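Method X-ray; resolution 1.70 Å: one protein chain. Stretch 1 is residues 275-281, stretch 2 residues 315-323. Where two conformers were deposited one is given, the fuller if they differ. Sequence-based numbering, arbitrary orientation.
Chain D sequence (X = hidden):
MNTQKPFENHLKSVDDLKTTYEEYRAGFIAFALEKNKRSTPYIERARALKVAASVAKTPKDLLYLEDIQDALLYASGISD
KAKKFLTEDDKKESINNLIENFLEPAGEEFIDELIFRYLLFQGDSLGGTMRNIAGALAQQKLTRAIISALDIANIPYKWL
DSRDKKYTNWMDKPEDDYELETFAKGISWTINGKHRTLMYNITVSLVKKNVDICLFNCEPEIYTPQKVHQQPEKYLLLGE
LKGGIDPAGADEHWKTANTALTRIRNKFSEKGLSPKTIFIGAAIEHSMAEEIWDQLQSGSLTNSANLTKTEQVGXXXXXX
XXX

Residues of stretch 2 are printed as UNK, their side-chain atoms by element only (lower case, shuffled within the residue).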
ATOM      1  N   PRO D 275      -2.210 -18.782  21.867  1.00 20.40           N
ATOM      2  CA  PRO D 275      -3.321 -17.806  21.923  1.00 18.15           C
ATOM      3  C   PRO D 275      -4.250 -18.023  20.703  1.00 19.32           C
ATOM      4  O   PRO D 275      -3.826 -18.591  19.657  1.00 15.62           O
ATOM      5  CB  PRO D 275      -2.620 -16.452  21.844  1.00 16.20           C
ATOM      6  CG  PRO D 275      -1.293 -16.733  21.192  1.00 18.48           C
ATOM      7  CD  PRO D 275      -0.906 -18.105  21.757  1.00 18.07           C
ATOM      8  N   LYS D 276      -5.512 -17.625  20.818  1.00 17.71           N
ATOM      9  CA  LYS D 276      -6.426 -17.751  19.674  1.00 17.20           C
ATOM     10  C   LYS D 276      -6.013 -16.682  18.665  1.00 15.42           C
ATOM     11  O   LYS D 276      -5.421 -15.678  19.046  1.00 13.75           O
ATOM     12  CB  LYS D 276      -7.888 -17.481  20.082  1.00 17.17           C
ATOM     13  CG  LYS D 276      -8.478 -18.512  21.037  1.00 18.52           C
ATOM     14  CD  LYS D 276      -9.845 -18.033  21.482  1.00 16.35           C
ATOM     15  CE  LYS D 276     -10.497 -18.987  22.442  1.00 26.33           C
ATOM     16  NZ  LYS D 276      -9.567 -20.047  22.913  1.00 33.54           N
ATOM     17  N   THR D 277      -6.303 -16.905  17.391  1.00 12.77           N
ATOM     18  CA  THR D 277      -5.968 -15.903  16.375  1.00 12.72           C
ATOM     19  C   THR D 277      -7.179 -15.674  15.483  1.00 17.99           C
ATOM     20  O   THR D 277      -7.954 -16.589  15.216  1.00 15.14           O
ATOM     21  CB  THR D 277      -4.757 -16.303  15.472  1.00 12.47           C
ATOM     22  OG1 THR D 277      -5.038 -17.549  14.853  1.00 13.73           O
ATOM     23  CG2 THR D 277      -3.426 -16.361  16.297  1.00 11.81           C
ATOM     24  N   ILE D 278      -7.375 -14.432  15.053  1.00 16.51           N
ATOM     25  CA  ILE D 278      -8.516 -14.132  14.186  1.00 15.29           C
ATOM     26  C   ILE D 278      -8.109 -13.159  13.069  1.00 13.51           C
ATOM     27  O   ILE D 278      -7.121 -12.436  13.176  1.00 12.13           O
ATOM     28  CB  ILE D 278      -9.785 -13.520  14.986  1.00 12.21           C
ATOM     29  CG1 ILE D 278      -9.479 -12.102  15.514  1.00 14.46           C
ATOM     30  CG2 ILE D 278     -10.229 -14.447  16.112  1.00 12.59           C
ATOM     31  CD1 ILE D 278     -10.678 -11.437  16.223  1.00 13.86           C
ATOM     32  N   PHE D 279      -8.882 -13.197  11.989  1.00 14.07           N
ATOM     33  CA  PHE D 279      -8.725 -12.297  10.861  1.00 14.43           C
ATOM     34  C   PHE D 279     -10.109 -11.760  10.515  1.00 14.46           C
ATOM     35  O   PHE D 279     -11.040 -12.536  10.280  1.00 12.64           O
ATOM     36  CB  PHE D 279      -8.174 -12.984   9.624  1.00 12.82           C
ATOM     37  CG  PHE D 279      -8.054 -12.049   8.463  1.00 12.34           C
ATOM     38  CD1 PHE D 279      -6.967 -11.172   8.374  1.00 12.56           C
ATOM     39  CD2 PHE D 279      -9.067 -11.960   7.503  1.00 14.38           C
ATOM     40  CE1 PHE D 279      -6.890 -10.212   7.353  1.00 16.08           C
ATOM     41  CE2 PHE D 279      -8.992 -10.987   6.458  1.00 14.71           C
ATOM     42  CZ  PHE D 279      -7.906 -10.124   6.398  1.00 14.94           C
ATOM     43  N   ILE D 280     -10.249 -10.441  10.491  1.00 11.08           N
ATOM     44  CA  ILE D 280     -11.521  -9.809  10.137  1.00 11.25           C
ATOM     45  C   ILE D 280     -11.184  -8.871   8.989  1.00 10.85           C
ATOM     46  O   ILE D 280     -10.269  -8.081   9.094  1.00 12.74           O
ATOM     47  CB  ILE D 280     -12.088  -8.964  11.314  1.00 14.02           C
ATOM     48  CG1 ILE D 280     -12.287  -9.856  12.542  1.00 12.34           C
ATOM     49  CG2 ILE D 280     -13.370  -8.238  10.905  1.00 12.72           C
ATOM     50  CD1 ILE D 280     -12.503  -9.052  13.846  1.00 12.59           C
ATOM     51  N   GLY D 281     -11.916  -8.975   7.887  1.00 11.72           N
ATOM     52  CA  GLY D 281     -11.631  -8.104   6.758  1.00 12.30           C
ATOM     53  C   GLY D 281     -12.885  -7.621   6.044  1.00 10.52           C
ATOM     54  O   GLY D 281     -13.827  -8.372   5.932  1.00 12.54           O
ATOM     55  N   UNK D 315     -21.737 -12.391  15.525  1.00 17.74           N
ATOM     56  CA  UNK D 315     -21.440 -13.727  16.004  1.00 16.61           C
ATOM     57  C   UNK D 315     -20.004 -13.746  16.533  1.00 14.00           C
ATOM     58  O   UNK D 315     -19.751 -14.275  17.599  1.00 15.26           O
ATOM     59  c   UNK D 315     -21.632 -14.711  14.816  1.00 17.92           C
ATOM     60  o   UNK D 315     -21.066 -15.982  15.066  1.00 21.64           O
ATOM     61  N   UNK D 316     -19.067 -13.141  15.799  1.00 13.68           N
ATOM     62  CA  UNK D 316     -17.667 -13.164  16.225  1.00 16.50           C
ATOM     63  C   UNK D 316     -17.492 -12.398  17.539  1.00 13.88           C
ATOM     64  O   UNK D 316     -16.763 -12.843  18.421  1.00 14.89           O
ATOM     65  c   UNK D 316     -16.792 -12.569  15.107  1.00 17.39           C
ATOM     66  c   UNK D 316     -14.573 -13.226  14.157  0.50 16.35           C
ATOM     67  c   UNK D 316     -14.767 -11.263  15.664  0.50 17.37           C
ATOM     68  c   UNK D 316     -15.285 -12.650  15.363  0.50 17.13           C
ATOM     69  N   UNK D 317     -18.168 -11.248  17.651  1.00 15.08           N
ATOM     70  CA  UNK D 317     -18.103 -10.397  18.853  1.00 19.59           C
ATOM     71  C   UNK D 317     -18.718 -11.069  20.088  1.00 18.69           C
ATOM     72  O   UNK D 317     -18.197 -10.970  21.188  1.00 16.86           O
ATOM     73  s   UNK D 317     -17.766  -7.996  17.577  1.00 18.43           S
ATOM     74  c   UNK D 317     -18.801  -9.056  18.583  1.00 16.64           C
ATOM     75  N   UNK D 318     -19.836 -11.752  19.910  1.00 18.62           N
ATOM     76  CA  UNK D 318     -20.452 -12.459  21.024  1.00 18.64           C
ATOM     77  C   UNK D 318     -19.487 -13.565  21.477  1.00 20.61           C
ATOM     78  O   UNK D 318     -19.290 -13.781  22.669  1.00 19.96           O
ATOM     79  n   UNK D 318     -25.972 -16.197  23.391  1.00 71.94           N
ATOM     80  c   UNK D 318     -22.396 -14.059  21.404  1.00 41.69           C
ATOM     81  c   UNK D 318     -23.870 -14.270  21.056  1.00 52.19           C
ATOM     82  n   UNK D 318     -24.605 -14.761  22.226  1.00 64.90           N
ATOM     83  n   UNK D 318     -25.466 -16.645  21.184  1.00 64.60           N
ATOM     84  c   UNK D 318     -25.343 -15.871  22.263  1.00 64.89           C
ATOM     85  c   UNK D 318     -21.809 -12.981  20.563  1.00 23.72           C
ATOM     86  N   UNK D 319     -18.853 -14.231  20.520  1.00 17.75           N
ATOM     87  CA  UNK D 319     -17.887 -15.249  20.835  1.00 18.25           C
ATOM     88  C   UNK D 319     -16.684 -14.632  21.591  1.00 23.18           C
ATOM     89  O   UNK D 319     -16.205 -15.214  22.581  1.00 21.52           O
ATOM     90  c   UNK D 319     -12.114 -16.471  18.864  1.00 20.30           C
ATOM     91  c   UNK D 319     -14.049 -17.552  19.697  1.00 23.15           C
ATOM     92  c   UNK D 319     -12.890 -15.358  18.497  1.00 18.43           C
ATOM     93  c   UNK D 319     -14.858 -16.447  19.339  1.00 20.47           C
ATOM     94  c   UNK D 319     -12.675 -17.577  19.465  1.00 19.50           C
ATOM     95  c   UNK D 319     -14.260 -15.332  18.728  1.00 20.25           C
ATOM     96  n   UNK D 319     -14.865 -18.490  20.274  1.00 23.06           N
ATOM     97  c   UNK D 319     -17.419 -15.899  19.539  1.00 16.12           C
ATOM     98  c   UNK D 319     -16.196 -16.768  19.719  1.00 20.87           C
ATOM     99  c   UNK D 319     -16.143 -18.016  20.282  1.00 19.95           C
ATOM    100  N   UNK D 320     -16.195 -13.467  21.127  1.00 17.35           N
ATOM    101  CA  UNK D 320     -15.045 -12.826  21.757  1.00 18.16           C
ATOM    102  C   UNK D 320     -15.288 -12.498  23.217  1.00 18.13           C
ATOM    103  O   UNK D 320     -14.428 -12.706  24.066  1.00 20.19           O
ATOM    104  c   UNK D 320     -13.376 -10.759  18.976  1.00 27.38           C
ATOM    105  c   UNK D 320     -14.650 -11.523  21.017  1.00 20.71           C
ATOM    106  c   UNK D 320     -14.017 -10.484  21.993  1.00 25.08           C
ATOM    107  c   UNK D 320     -13.621 -11.873  19.951  1.00 22.20           C
ATOM    108  N   UNK D 321     -16.475 -11.980  23.487  1.00 18.32           N
ATOM    109  CA  UNK D 321     -16.870 -11.580  24.820  1.00 22.13           C
ATOM    110  C   UNK D 321     -16.942 -12.779  25.783  1.00 26.10           C
ATOM    111  O   UNK D 321     -16.748 -12.638  27.001  1.00 24.12           O
ATOM    112  c   UNK D 321     -18.250 -10.811  24.742  1.00 25.45           C
ATOM    113  c   UNK D 321     -18.933 -10.797  26.066  1.00 30.11           C
ATOM    114  c   UNK D 321     -18.017  -9.367  24.288  1.00 22.23           C
ATOM    115  c   UNK D 321     -19.059  -8.935  23.387  1.00 29.91           C
ATOM    116  N   UNK D 322     -17.194 -13.958  25.226  1.00 23.11           N
ATOM    117  CA  UNK D 322     -17.316 -15.161  26.038  1.00 28.34           C
ATOM    118  C   UNK D 322     -16.082 -16.018  26.115  1.00 29.44           C
ATOM    119  O   UNK D 322     -16.124 -17.043  26.756  1.00 33.91           O
ATOM    120  c   UNK D 322     -19.843 -15.412  25.983  1.00 39.49           C
ATOM    121  c   UNK D 322     -18.502 -15.996  25.546  1.00 32.66           C
ATOM    122  n   UNK D 322     -20.586 -14.814  25.036  1.00 37.27           N
ATOM    123  o   UNK D 322     -20.202 -15.487  27.170  1.00 46.20           O
ATOM    124  N   UNK D 323     -15.000 -15.601  25.463  1.00 30.03           N
ATOM    125  CA  UNK D 323     -13.725 -16.321  25.474  1.00 29.48           C
ATOM    126  C   UNK D 323     -13.180 -16.350  26.915  1.00 30.15           C
ATOM    127  O   UNK D 323     -12.339 -17.232  27.154  1.00 41.12           O
ATOM    128  OXT UNK D 323     -13.589 -15.513  27.767  1.00 35.27           O
ATOM    129  c   UNK D 323     -12.041 -14.982  22.263  1.00 27.61           C
ATOM    130  c   UNK D 323     -13.035 -15.701  23.113  1.00 26.11           C
ATOM    131  c   UNK D 323     -11.268 -16.208  24.828  1.00 30.86           C
ATOM    132  c   UNK D 323     -12.657 -15.612  24.580  1.00 27.87           C
TER

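Position 315 opens the hidden stretch within a helix that begins earlier in the chain. Its side chain is one carbon followed by one oxygen, and it does not reach the strand. A two-atom side chain ending in oxygen is serine, S315; its OG is hydrogen-bonded elsewhere in the structure.

Position 316 has four side-chain carbons and no heteroatom, with the fork at the second carbon. The CA-to-CB bond points toward the strand, and one terminal methyl lies close to the CD1 atoms of both I278 and I280. A fork one carbon beyond CB identifies leucine, L316. Its CD2 is 3.6 Å from I280 CD1 and 4.1 Å from I278 CD1, so a single methyl meets two strand residues.

At position 317 one carbon carries one sulfur, and nothing reaches the strand. This is cysteine, C317, buried but outside the contact.

Position 318 carries three carbons, a nitrogen, and then a carbon bearing two more nitrogens. That guanidinium ending belongs to arginine, R318. The chain is extended, with chi1 to chi3 all t, and it is exposed, touching a crystal neighbour instead of the strand.

Position 319 shows one carbon leading to fused five- and six-membered rings that hold eight carbons and one nitrogen. The ring system approaches K276 and I278, and an indole of this kind can only be tryptophan, W319. Its CZ3 is 3.7 Å from I278 CG2, which sits at the ring edge near its plane, while CZ2 is 3.5 Å from K276 CD. The backbone is held by W319 N to S315 O at 3.1 Å, a regular helical bond.

Position 320 has four carbons forked at the first, one arm two carbons long. Its CA-to-CB bond points sideways, yet the end of the longer arm comes near I278. This is isoleucine, I320, with CD1 3.9 Å from I278 CD1.

Position 321 repeats the same four-carbon pattern and is also isoleucine, I321, but it is buried out of reach of the strand.

Position 322 has two carbons, the second carrying one oxygen and one nitrogen. This amide is shorter than glutamine's by one carbon, so the residue is asparagine, N322. Its ND2 donates to R318 O at 2.9 Å, tying the side chain back to the preceding turn.

Position 323 again has four carbons forked at the first, with one longer arm; its backbone ends in a carboxylate, and the short arm of the fork lies against K276. It is isoleucine, I323, the C-terminal residue, whose CG2 lies 3.7 Å from K276 CE.

The strand and helix run roughly antiparallel, at 153°, with axes 11.7 Å apart at closest approach. Alternation along the strand turns K276, I278 and I280 toward the helix and T277 and F279 away. No hydrogen bond crosses the interface: 289 Å² is buried through side-chain packing, with the aliphatic part of K276 touching W319 and I323 beside the isoleucine and leucine contacts.

Stretch 2, residues 315-323: SLCRWIINI
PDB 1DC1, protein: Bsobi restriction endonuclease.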